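Local atomic coordinates of periplasmic binding protein (Veillonella parvula, PDB entry 4OVK), a protein that probably binds a solute outside the cell membrane and delivers it to an ABC transporter for uptake, as periplasmic solute-binding proteins do. Residues 46-51 / 141-146; 40-45 / 69-74; 64-69 / 76-81; 153-158 / 315-320. One frame throughout, in Å; residues are numbered along the deposited sequence.

Interaction 1: 46-51 / 141-146; sequences YAVDGS and RLLGKI
V48 meets L143 and G144 through its two methyl groups, one on each residue. CG2 comes up against the branch end of L143, 4.2 Å from CD1, and these two side chains cross obliquely. The other methyl, CG1, lies over bare backbone and stands 4.0 Å from the amide N of G144. With CG1 anti to the backbone N (chi1 177°), V48 presents the two methyls as a fork astride adjacent residues of the opposite helix. V48 CG1 thus rests on the G144 backbone, and the CA atoms of the two residues are 6.7 Å apart.

The contact joins two helices of the N-terminal lobe, 41-49 and 133-147, which follow strands 34-36 and 125-128 of its parallel sheet. The same V48 side chain also touches I140, L147 and L156, so it is wedged between its own helix and helices 133-147 and 150-170. An alanine at V48 would probably open a gap between the helices, since both methyls that cover L143 CD1 and the G144 backbone are gone.

No hydrogen bond crosses between the segments; the polar bonds cluster at the end of helix 41-49. This helix finishes in a Schellman motif: S51 N bonds to Y46 O at 3.2 Å, G50 N makes a weak 3.4 Å bond to A47 O, and G50 takes the positive phi of 59° at the turn. In the same last turn, D49 OD1 forms a salt bridge with K149 NZ, and A47 O accepts a hydrogen bond from Q152 NE2.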
# COMPACT_ATOMS: atom_id res chain seq x y z
N TYR A 46 2.60 -10.84 -6.66
CA TYR A 46 1.53 -11.03 -7.63
C TYR A 46 1.68 -10.04 -8.81
O TYR A 46 1.56 -10.41 -9.97
CB TYR A 46 0.15 -10.91 -6.97
CG TYR A 46 -0.95 -10.89 -7.99
CD1 TYR A 46 -1.47 -12.06 -8.49
CD2 TYR A 46 -1.42 -9.69 -8.49
CE1 TYR A 46 -2.47 -12.04 -9.46
CE2 TYR A 46 -2.42 -9.65 -9.44
CZ TYR A 46 -2.93 -10.83 -9.93
OH TYR A 46 -3.91 -10.80 -10.90
N ALA A 47 1.91 -8.77 -8.50
CA ALA A 47 2.02 -7.74 -9.51
C ALA A 47 3.20 -7.98 -10.46
O ALA A 47 3.07 -7.83 -11.66
CB ALA A 47 2.15 -6.38 -8.85
N VAL A 48 4.35 -8.36 -9.92
CA VAL A 48 5.52 -8.59 -10.75
C VAL A 48 5.34 -9.82 -11.64
O VAL A 48 5.68 -9.78 -12.81
CB VAL A 48 6.80 -8.72 -9.89
CG1 VAL A 48 8.00 -9.03 -10.77
CG2 VAL A 48 7.04 -7.44 -9.10
N ASP A 49 4.79 -10.90 -11.08
CA ASP A 49 4.59 -12.13 -11.85
C ASP A 49 3.34 -12.06 -12.72
O ASP A 49 3.15 -12.92 -13.57
CB ASP A 49 4.52 -13.35 -10.92
CG ASP A 49 5.03 -14.62 -11.59
OD1 ASP A 49 5.90 -14.53 -12.50
OD2 ASP A 49 4.57 -15.71 -11.19
N GLY A 50 2.47 -11.08 -12.48
CA GLY A 50 1.16 -11.00 -13.14
C GLY A 50 0.30 -12.22 -12.87
O GLY A 50 -0.55 -12.58 -13.67
N SER A 51 0.50 -12.83 -11.70
CA SER A 51 -0.06 -14.14 -11.43
C SER A 51 0.20 -14.51 -9.99
O SER A 51 1.22 -14.12 -9.42
CB SER A 51 0.59 -15.18 -12.36
OG SER A 51 0.26 -16.49 -11.99
N ARG A 141 12.63 -4.81 -8.36
CA ARG A 141 13.72 -5.17 -9.27
C ARG A 141 14.27 -6.54 -8.88
O ARG A 141 14.49 -7.40 -9.75
CB ARG A 141 14.80 -4.09 -9.25
CG ARG A 141 15.92 -4.33 -10.26
CD ARG A 141 16.74 -3.08 -10.47
NE ARG A 141 16.04 -2.08 -11.27
CZ ARG A 141 16.11 -0.77 -11.09
NH1 ARG A 141 15.43 0.03 -11.90
NH2 ARG A 141 16.83 -0.24 -10.11
N LEU A 142 14.46 -6.73 -7.58
CA LEU A 142 14.89 -8.01 -7.03
C LEU A 142 13.91 -9.13 -7.40
O LEU A 142 14.33 -10.20 -7.86
CB LEU A 142 15.06 -7.89 -5.51
CG LEU A 142 15.30 -9.16 -4.67
CD1 LEU A 142 16.60 -9.83 -5.06
CD2 LEU A 142 15.33 -8.83 -3.20
N LEU A 143 12.61 -8.89 -7.20
CA LEU A 143 11.60 -9.88 -7.58
C LEU A 143 11.66 -10.24 -9.07
O LEU A 143 11.45 -11.39 -9.45
CB LEU A 143 10.20 -9.40 -7.20
CG LEU A 143 9.91 -9.43 -5.71
CD1 LEU A 143 8.56 -8.76 -5.47
CD2 LEU A 143 9.95 -10.85 -5.17
N GLY A 144 11.94 -9.25 -9.90
CA GLY A 144 12.10 -9.48 -11.33
C GLY A 144 13.21 -10.47 -11.65
O GLY A 144 13.07 -11.29 -12.54
N LYS A 145 14.30 -10.40 -10.89
CA LYS A 145 15.42 -11.33 -11.08
C LYS A 145 15.07 -12.71 -10.54
O LYS A 145 15.36 -13.72 -11.16
CB LYS A 145 16.67 -10.80 -10.38
CG LYS A 145 17.25 -9.58 -11.07
CD LYS A 145 18.73 -9.40 -10.79
CE LYS A 145 19.29 -8.21 -11.56
NZ LYS A 145 18.52 -6.97 -11.27
N ILE A 146 14.40 -12.74 -9.40
CA ILE A 146 13.97 -14.02 -8.81
C ILE A 146 12.98 -14.76 -9.72
O ILE A 146 13.13 -15.95 -9.99
CB ILE A 146 13.35 -13.79 -7.42
CG1 ILE A 146 14.46 -13.35 -6.45
CG2 ILE A 146 12.63 -15.04 -6.93
CD1 ILE A 146 13.96 -12.83 -5.13

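Interaction 2: 40-45 / 69-74; sequences PWTSIV and SIFKTL
F71 lays its CE2 and CZ atoms against T42 and S43. Its CE2 atom comes 3.7 Å from S43 CA and 3.9 Å from S43 CB, and the same ring carbon is 3.9 Å from the T42 methyl CG2. That methyl sits at the ring edge, near its plane, and the two side chains cross at about a right angle. These are plain apolar contacts, with no hydrogen bond between the segments.

The torsions of F71 set the approach. CG is anti to the backbone N, and the ring plane contains the bond from CA to CB (chi2 0°) instead of standing across it. The rings of Y46 and Y66 both meet it edge-to-face, helping to fix its turn, and L78 touches it too. The contact brings helix 41-49, next after strand 34-36 of the parallel N-terminal sheet, together with the short helix 71-74.

Further out, backbone and hydroxyl bonds place the partners. S43 OG is turned back between its own N and carbonyl carbon (chi1 69°) and donates to P40 O at 2.8 Å, a bond tilted 20° from the carbonyl plane and linking S43 back to P40. In the conformer described, S69 OG accepts a capping bond from F71 N at 3.2 Å. T42 also rests on I36 and I58, while I70 and L74 lean on Y314 of helix 306-318.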
# COMPACT_ATOMS: atom_id res chain seq x y z
N PRO A 40 2.68 -6.69 2.91
CA PRO A 40 2.30 -6.12 1.60
C PRO A 40 2.93 -6.81 0.38
O PRO A 40 2.50 -6.59 -0.77
CB PRO A 40 2.79 -4.67 1.68
CG PRO A 40 3.72 -4.60 2.83
CD PRO A 40 3.47 -5.76 3.74
N TRP A 41 3.97 -7.60 0.62
CA TRP A 41 4.75 -8.17 -0.47
C TRP A 41 4.08 -9.34 -1.19
O TRP A 41 4.55 -9.73 -2.25
CB TRP A 41 6.20 -8.45 -0.02
CG TRP A 41 6.91 -7.13 0.08
CD1 TRP A 41 6.84 -6.23 1.11
CD2 TRP A 41 7.69 -6.50 -0.94
NE1 TRP A 41 7.56 -5.10 0.80
CE2 TRP A 41 8.09 -5.24 -0.45
CE3 TRP A 41 8.11 -6.89 -2.22
CZ2 TRP A 41 8.89 -4.37 -1.20
CZ3 TRP A 41 8.90 -6.01 -2.97
CH2 TRP A 41 9.27 -4.76 -2.45
N THR A 42 2.99 -9.88 -0.63
CA THR A 42 2.22 -10.90 -1.36
C THR A 42 1.60 -10.25 -2.59
O THR A 42 1.75 -10.74 -3.70
CB THR A 42 1.19 -11.60 -0.46
OG1 THR A 42 1.87 -12.48 0.42
CG2 THR A 42 0.19 -12.41 -1.29
N SER A 43 0.95 -9.11 -2.38
CA SER A 43 0.39 -8.38 -3.52
C SER A 43 1.48 -7.91 -4.50
O SER A 43 1.26 -7.85 -5.71
CB SER A 43 -0.46 -7.20 -3.02
OG SER A 43 0.32 -6.19 -2.42
N ILE A 44 2.66 -7.57 -4.00
CA ILE A 44 3.73 -7.12 -4.87
C ILE A 44 4.31 -8.26 -5.72
O ILE A 44 4.59 -8.08 -6.90
CB ILE A 44 4.84 -6.34 -4.12
CG1 ILE A 44 4.23 -5.11 -3.42
CG2 ILE A 44 5.91 -5.91 -5.10
CD1 ILE A 44 5.14 -4.41 -2.42
N VAL A 45 4.49 -9.44 -5.14
CA VAL A 45 4.91 -10.60 -5.93
C VAL A 45 3.88 -10.89 -7.02
O VAL A 45 4.24 -11.14 -8.17
CB VAL A 45 5.13 -11.81 -5.03
CG1 VAL A 45 5.23 -13.10 -5.85
CG2 VAL A 45 6.38 -11.58 -4.18
N SER A 69 -10.37 -7.53 -0.30
CA SER A 69 -10.07 -6.67 -1.43
C SER A 69 -10.32 -7.35 -2.76
O SER A 69 -10.62 -8.55 -2.84
CB SER A 69 -8.61 -6.21 -1.35
OG SER A 69 -7.74 -7.27 -1.70
N ILE A 70 -10.18 -6.55 -3.82
CA ILE A 70 -10.28 -7.01 -5.21
C ILE A 70 -9.26 -8.11 -5.52
O ILE A 70 -9.45 -8.89 -6.45
CB ILE A 70 -10.09 -5.82 -6.20
CG1 ILE A 70 -10.42 -6.20 -7.65
CG2 ILE A 70 -8.67 -5.27 -6.16
CD1 ILE A 70 -11.89 -6.14 -8.00
N PHE A 71 -8.20 -8.18 -4.72
CA PHE A 71 -7.19 -9.24 -4.83
C PHE A 71 -7.86 -10.62 -4.90
O PHE A 71 -7.46 -11.49 -5.70
CB PHE A 71 -6.23 -9.16 -3.61
CG PHE A 71 -4.88 -9.80 -3.79
CD1 PHE A 71 -4.50 -10.44 -4.97
CD2 PHE A 71 -3.97 -9.76 -2.75
CE1 PHE A 71 -3.25 -11.01 -5.09
CE2 PHE A 71 -2.72 -10.32 -2.87
CZ PHE A 71 -2.36 -10.96 -4.04
N LYS A 72 -8.89 -10.83 -4.09
CA LYS A 72 -9.62 -12.12 -4.09
C LYS A 72 -10.20 -12.46 -5.47
O LYS A 72 -10.19 -13.61 -5.88
CB LYS A 72 -10.75 -12.13 -3.05
CG LYS A 72 -11.40 -13.50 -2.91
CD LYS A 72 -12.31 -13.57 -1.70
CE LYS A 72 -13.03 -14.92 -1.63
NZ LYS A 72 -12.11 -16.06 -1.38
N THR A 73 -10.68 -11.45 -6.18
CA THR A 73 -11.20 -11.64 -7.54
C THR A 73 -10.09 -11.90 -8.54
O THR A 73 -10.22 -12.78 -9.40
CB THR A 73 -11.98 -10.41 -7.99
OG1 THR A 73 -13.06 -10.21 -7.08
CG2 THR A 73 -12.53 -10.59 -9.39
N LEU A 74 -9.01 -11.13 -8.44
CA LEU A 74 -7.86 -11.31 -9.33
C LEU A 74 -7.19 -12.66 -9.18
O LEU A 74 -6.69 -13.20 -10.15
CB LEU A 74 -6.80 -10.25 -9.07
CG LEU A 74 -7.21 -8.79 -9.16
CD1 LEU A 74 -6.05 -7.90 -8.76
CD2 LEU A 74 -7.68 -8.48 -10.56

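Interaction 3: 64-69 / 76-81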
# COMPACT_ATOMS: atom_id res chain seq x y z
N LYS A 64 -5.83 -12.14 5.36
CA LYS A 64 -6.94 -11.31 5.83
C LYS A 64 -7.24 -10.19 4.82
O LYS A 64 -8.38 -10.03 4.37
CB LYS A 64 -6.63 -10.72 7.19
CG LYS A 64 -7.80 -9.99 7.83
CD LYS A 64 -7.36 -9.10 8.98
CE LYS A 64 -6.36 -9.80 9.87
NZ LYS A 64 -5.72 -8.89 10.85
N SER A 65 -6.21 -9.42 4.48
CA SER A 65 -6.35 -8.31 3.51
C SER A 65 -6.85 -8.79 2.15
O SER A 65 -7.73 -8.16 1.55
CB SER A 65 -5.04 -7.54 3.36
OG SER A 65 -5.15 -6.53 2.37
N TYR A 66 -6.29 -9.89 1.66
CA TYR A 66 -6.73 -10.52 0.42
C TYR A 66 -8.25 -10.77 0.38
O TYR A 66 -8.90 -10.47 -0.62
CB TYR A 66 -5.94 -11.82 0.21
CG TYR A 66 -6.53 -12.84 -0.72
CD1 TYR A 66 -6.26 -12.80 -2.08
CD2 TYR A 66 -7.34 -13.86 -0.23
CE1 TYR A 66 -6.78 -13.76 -2.94
CE2 TYR A 66 -7.86 -14.82 -1.07
CZ TYR A 66 -7.59 -14.77 -2.43
OH TYR A 66 -8.11 -15.76 -3.23
N GLU A 67 -8.81 -11.29 1.48
CA GLU A 67 -10.21 -11.65 1.54
C GLU A 67 -11.08 -10.40 1.41
O GLU A 67 -12.20 -10.49 0.93
CB GLU A 67 -10.56 -12.38 2.85
CG GLU A 67 -9.89 -13.74 3.07
CD GLU A 67 -10.27 -14.82 2.07
OE1 GLU A 67 -11.25 -14.66 1.31
OE2 GLU A 67 -9.58 -15.85 2.06
N ALA A 68 -10.55 -9.26 1.85
CA ALA A 68 -11.32 -8.00 1.90
C ALA A 68 -11.17 -7.12 0.67
O ALA A 68 -11.77 -6.04 0.60
CB ALA A 68 -10.89 -7.20 3.12
N SER A 69 -10.37 -7.53 -0.30
CA SER A 69 -10.07 -6.67 -1.43
C SER A 69 -10.32 -7.35 -2.76
O SER A 69 -10.62 -8.55 -2.84
CB SER A 69 -8.61 -6.21 -1.35
OG SER A 69 -7.74 -7.27 -1.70
N PRO A 76 -8.15 -15.96 -7.35
CA PRO A 76 -8.98 -16.91 -6.61
C PRO A 76 -8.18 -18.08 -6.00
O PRO A 76 -8.53 -18.56 -4.93
CB PRO A 76 -10.01 -17.40 -7.65
CG PRO A 76 -9.47 -16.99 -8.98
CD PRO A 76 -8.67 -15.75 -8.72
N ASP A 77 -7.09 -18.50 -6.64
CA ASP A 77 -6.33 -19.66 -6.15
C ASP A 77 -5.61 -19.43 -4.81
O ASP A 77 -5.34 -20.39 -4.09
CB ASP A 77 -5.30 -20.11 -7.19
CG ASP A 77 -5.93 -20.58 -8.49
OD1 ASP A 77 -7.17 -20.73 -8.57
OD2 ASP A 77 -5.16 -20.79 -9.45
N LEU A 78 -5.33 -18.17 -4.45
CA LEU A 78 -4.66 -17.87 -3.17
C LEU A 78 -5.49 -18.26 -1.96
O LEU A 78 -4.96 -18.40 -0.86
CB LEU A 78 -4.30 -16.38 -3.03
CG LEU A 78 -3.04 -15.84 -3.65
CD1 LEU A 78 -2.88 -14.35 -3.34
CD2 LEU A 78 -1.82 -16.60 -3.18
N GLU A 79 -6.80 -18.43 -2.14
CA GLU A 79 -7.65 -18.94 -1.07
C GLU A 79 -7.07 -20.18 -0.40
O GLU A 79 -7.21 -20.38 0.80
CB GLU A 79 -9.05 -19.27 -1.60
CG GLU A 79 -10.02 -19.72 -0.52
CD GLU A 79 -10.22 -18.66 0.55
OE1 GLU A 79 -10.21 -17.47 0.20
OE2 GLU A 79 -10.37 -19.01 1.73
N ASN A 80 -6.41 -21.03 -1.19
CA ASN A 80 -5.93 -22.31 -0.67
C ASN A 80 -4.45 -22.33 -0.33
O ASN A 80 -3.90 -23.39 -0.07
CB ASN A 80 -6.21 -23.40 -1.69
CG ASN A 80 -7.65 -23.43 -2.09
OD1 ASN A 80 -8.53 -23.51 -1.24
ND2 ASN A 80 -7.91 -23.33 -3.38
N VAL A 81 -3.82 -21.17 -0.32
CA VAL A 81 -2.38 -21.08 -0.01
C VAL A 81 -2.17 -21.19 1.50
O VAL A 81 -3.00 -20.75 2.30
CB VAL A 81 -1.80 -19.74 -0.51
CG1 VAL A 81 -2.29 -18.58 0.36
CG2 VAL A 81 -0.30 -19.74 -0.51
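Y66 and E67, in the last turn of helix 60-67, run beside L78 and E79 of a 3-10 turn, with CA atoms 8.4 Å apart for Y66 and L78 and 8.2 Å for E67 and E79. This is a helix packed on a 3-10 segment within the N-terminal lobe, closed by a short intervening loop that carries helix 71-74. The 3-10 turn holds itself together through bonds such as E79 N to P76 O.

Y66 points toward the turn, its ring slanted against the L78 side chain, with CE1 3.6 Å from L78 CB. At the far end, its hydroxyl is hydrogen-bonded to A75 O, which places the phenol beside the start of the turn.

Two acids meet at the ring edge. E67 and E79, each bent at chi2, bring oxygens together in the plane of the Y66 ring, and their carboxylate planes stand 59° apart. K72 NZ forms salt bridges with both, through E67 OE1 and E79 OE1, and would offset some of the crowding of charge. The approach of E67 OE2 to E79 OE1 is just 2.5 Å, so one of the acids probably carries a proton.

Interaction 4: 153-158 / 315-320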
# COMPACT_ATOMS: atom_id res chain seq x y z
N ALA A 153 8.99 -6.14 -14.18
CA ALA A 153 9.55 -5.43 -13.03
C ALA A 153 9.98 -4.03 -13.44
O ALA A 153 9.60 -3.04 -12.79
CB ALA A 153 10.71 -6.22 -12.41
N GLU A 154 10.74 -3.92 -14.53
CA GLU A 154 11.15 -2.59 -15.00
C GLU A 154 9.97 -1.74 -15.47
O GLU A 154 9.99 -0.53 -15.30
CB GLU A 154 12.24 -2.68 -16.08
CG GLU A 154 13.59 -3.21 -15.58
CD GLU A 154 14.20 -2.44 -14.40
OE1 GLU A 154 13.96 -1.22 -14.25
OE2 GLU A 154 14.95 -3.07 -13.62
N ALA A 155 8.93 -2.35 -16.05
CA ALA A 155 7.74 -1.58 -16.44
C ALA A 155 7.05 -0.99 -15.20
O ALA A 155 6.61 0.15 -15.23
CB ALA A 155 6.78 -2.43 -17.25
N LEU A 156 6.99 -1.75 -14.12
CA LEU A 156 6.42 -1.26 -12.85
C LEU A 156 7.29 -0.15 -12.26
O LEU A 156 6.79 0.85 -11.80
CB LEU A 156 6.29 -2.41 -11.83
CG LEU A 156 5.14 -3.38 -12.08
CD1 LEU A 156 5.32 -4.67 -11.28
CD2 LEU A 156 3.78 -2.74 -11.78
N ILE A 157 8.61 -0.32 -12.31
CA ILE A 157 9.50 0.68 -11.75
C ILE A 157 9.43 1.97 -12.56
O ILE A 157 9.38 3.06 -11.98
CB ILE A 157 10.95 0.17 -11.67
CG1 ILE A 157 11.03 -0.96 -10.63
CG2 ILE A 157 11.90 1.29 -11.29
CD1 ILE A 157 12.24 -1.86 -10.83
N SER A 158 9.39 1.84 -13.89
CA SER A 158 9.25 3.00 -14.78
C SER A 158 7.94 3.74 -14.54
O SER A 158 7.90 4.97 -14.57
CB SER A 158 9.32 2.58 -16.25
OG SER A 158 10.64 2.16 -16.59
N ASN A 315 -5.27 -3.72 -16.46
CA ASN A 315 -5.15 -4.43 -17.73
C ASN A 315 -3.69 -4.79 -18.06
O ASN A 315 -3.39 -5.93 -18.46
CB ASN A 315 -5.75 -3.60 -18.89
CG ASN A 315 -5.48 -4.23 -20.23
OD1 ASN A 315 -4.50 -3.92 -20.91
ND2 ASN A 315 -6.33 -5.18 -20.61
N THR A 316 -2.79 -3.83 -17.87
CA THR A 316 -1.38 -4.01 -18.27
C THR A 316 -0.67 -5.01 -17.38
O THR A 316 0.01 -5.94 -17.87
CB THR A 316 -0.64 -2.65 -18.24
OG1 THR A 316 -1.21 -1.78 -19.22
CG2 THR A 316 0.85 -2.81 -18.53
N PHE A 317 -0.83 -4.86 -16.09
CA PHE A 317 -0.04 -5.63 -15.13
C PHE A 317 -0.72 -6.90 -14.62
O PHE A 317 -0.03 -7.90 -14.33
CB PHE A 317 0.42 -4.71 -13.99
CG PHE A 317 1.34 -3.62 -14.46
CD1 PHE A 317 2.59 -3.93 -15.00
CD2 PHE A 317 0.96 -2.30 -14.38
CE1 PHE A 317 3.43 -2.93 -15.45
CE2 PHE A 317 1.81 -1.29 -14.82
CZ PHE A 317 3.06 -1.61 -15.34
N TYR A 318 -2.04 -6.90 -14.54
CA TYR A 318 -2.77 -8.04 -13.98
C TYR A 318 -3.60 -8.79 -15.05
O TYR A 318 -4.19 -9.83 -14.74
CB TYR A 318 -3.72 -7.61 -12.87
CG TYR A 318 -3.17 -6.71 -11.79
CD1 TYR A 318 -1.85 -6.77 -11.38
CD2 TYR A 318 -4.01 -5.83 -11.13
CE1 TYR A 318 -1.38 -5.95 -10.36
CE2 TYR A 318 -3.55 -5.02 -10.11
CZ TYR A 318 -2.23 -5.09 -9.72
OH TYR A 318 -1.76 -4.29 -8.71
N HIS A 319 -3.67 -8.27 -16.27
CA HIS A 319 -4.50 -8.84 -17.33
C HIS A 319 -5.93 -8.98 -16.86
O HIS A 319 -6.56 -10.02 -17.07
CB HIS A 319 -3.96 -10.19 -17.83
CG HIS A 319 -2.55 -10.11 -18.29
ND1 HIS A 319 -2.18 -9.44 -19.43
CD2 HIS A 319 -1.40 -10.54 -17.72
CE1 HIS A 319 -0.87 -9.48 -19.56
NE2 HIS A 319 -0.37 -10.13 -18.53
N TYR A 320 -6.42 -7.93 -16.20
CA TYR A 320 -7.77 -7.94 -15.66
C TYR A 320 -8.42 -6.63 -16.05
O TYR A 320 -7.85 -5.56 -15.84
CB TYR A 320 -7.76 -8.09 -14.13
CG TYR A 320 -9.15 -8.33 -13.55
CD1 TYR A 320 -9.68 -9.62 -13.50
CD2 TYR A 320 -9.94 -7.28 -13.07
CE1 TYR A 320 -10.94 -9.86 -13.01
CE2 TYR A 320 -11.21 -7.52 -12.57
CZ TYR A 320 -11.70 -8.81 -12.53
OH TYR A 320 -12.97 -9.07 -12.05
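F317 packs its ring against L156 and A155, joining helix 306-318 near the C-terminus to helix 150-170. In the chain, helix 150-170 lies between the strands of the N-terminal sheet and those of the C-terminal one, and it probably corresponds to the long linking helix of two-lobed binding proteins of this class.

T316, just before F317 in sequence, lies with its CG2 3.9 Å above the F317 ring plane, over the centre, on the face opposite L156. F317 itself is gripped on both faces and at an edge. L156 CD2 stands over the other face, 3.5 Å from the ring centroid and only 6° off the normal, a CH-pi contact. A155 CB comes up in the ring plane and meets CE1 at 3.8 Å. With CG anti to its carbonyl carbon (chi1 -64°), the ring reaches across to the long helix, whose side chain L156 slides past it in the opposite direction. A serine in place of F317 is likely to leave L156 CD2 without the face it covers and a gap between the helices. The backbone helps too, as F317 O accepts a hydrogen bond from Q152 NE2.

Y318 points toward Y46 and V283, and its OH is hydrogen-bonded to E284 OE2. At H319 the chain leaves the helix with positive phi, and Y320 packs on T73 and L74, its OH hydrogen-bonded to E326 OE2.

How the interactions relate
From the N terminus, helix 41-49 supplies both 40-45 of interaction 2 and 46-51 of interaction 1. Interaction 3 opens at 64-69; 69-74 then closes interaction 2 and shares S69 with interaction 3, and 76-81 closes interaction 3. Interactions 2 and 3 therefore cross. Interaction 3 nests inside the long loop that interaction 1 closes at 141-146, whereas interactions 1 and 2 cross. Interaction 4 comes afterwards in series, from 153-158 to 315-320. The R141-E154 salt bridge joins interactions 1 and 4, while Y320 and Y318 of interaction 4 pack on helix 71-74. Together they tie the helices of the N-terminal lobe to the long helix 150-170 and helix 306-318 near the C terminus.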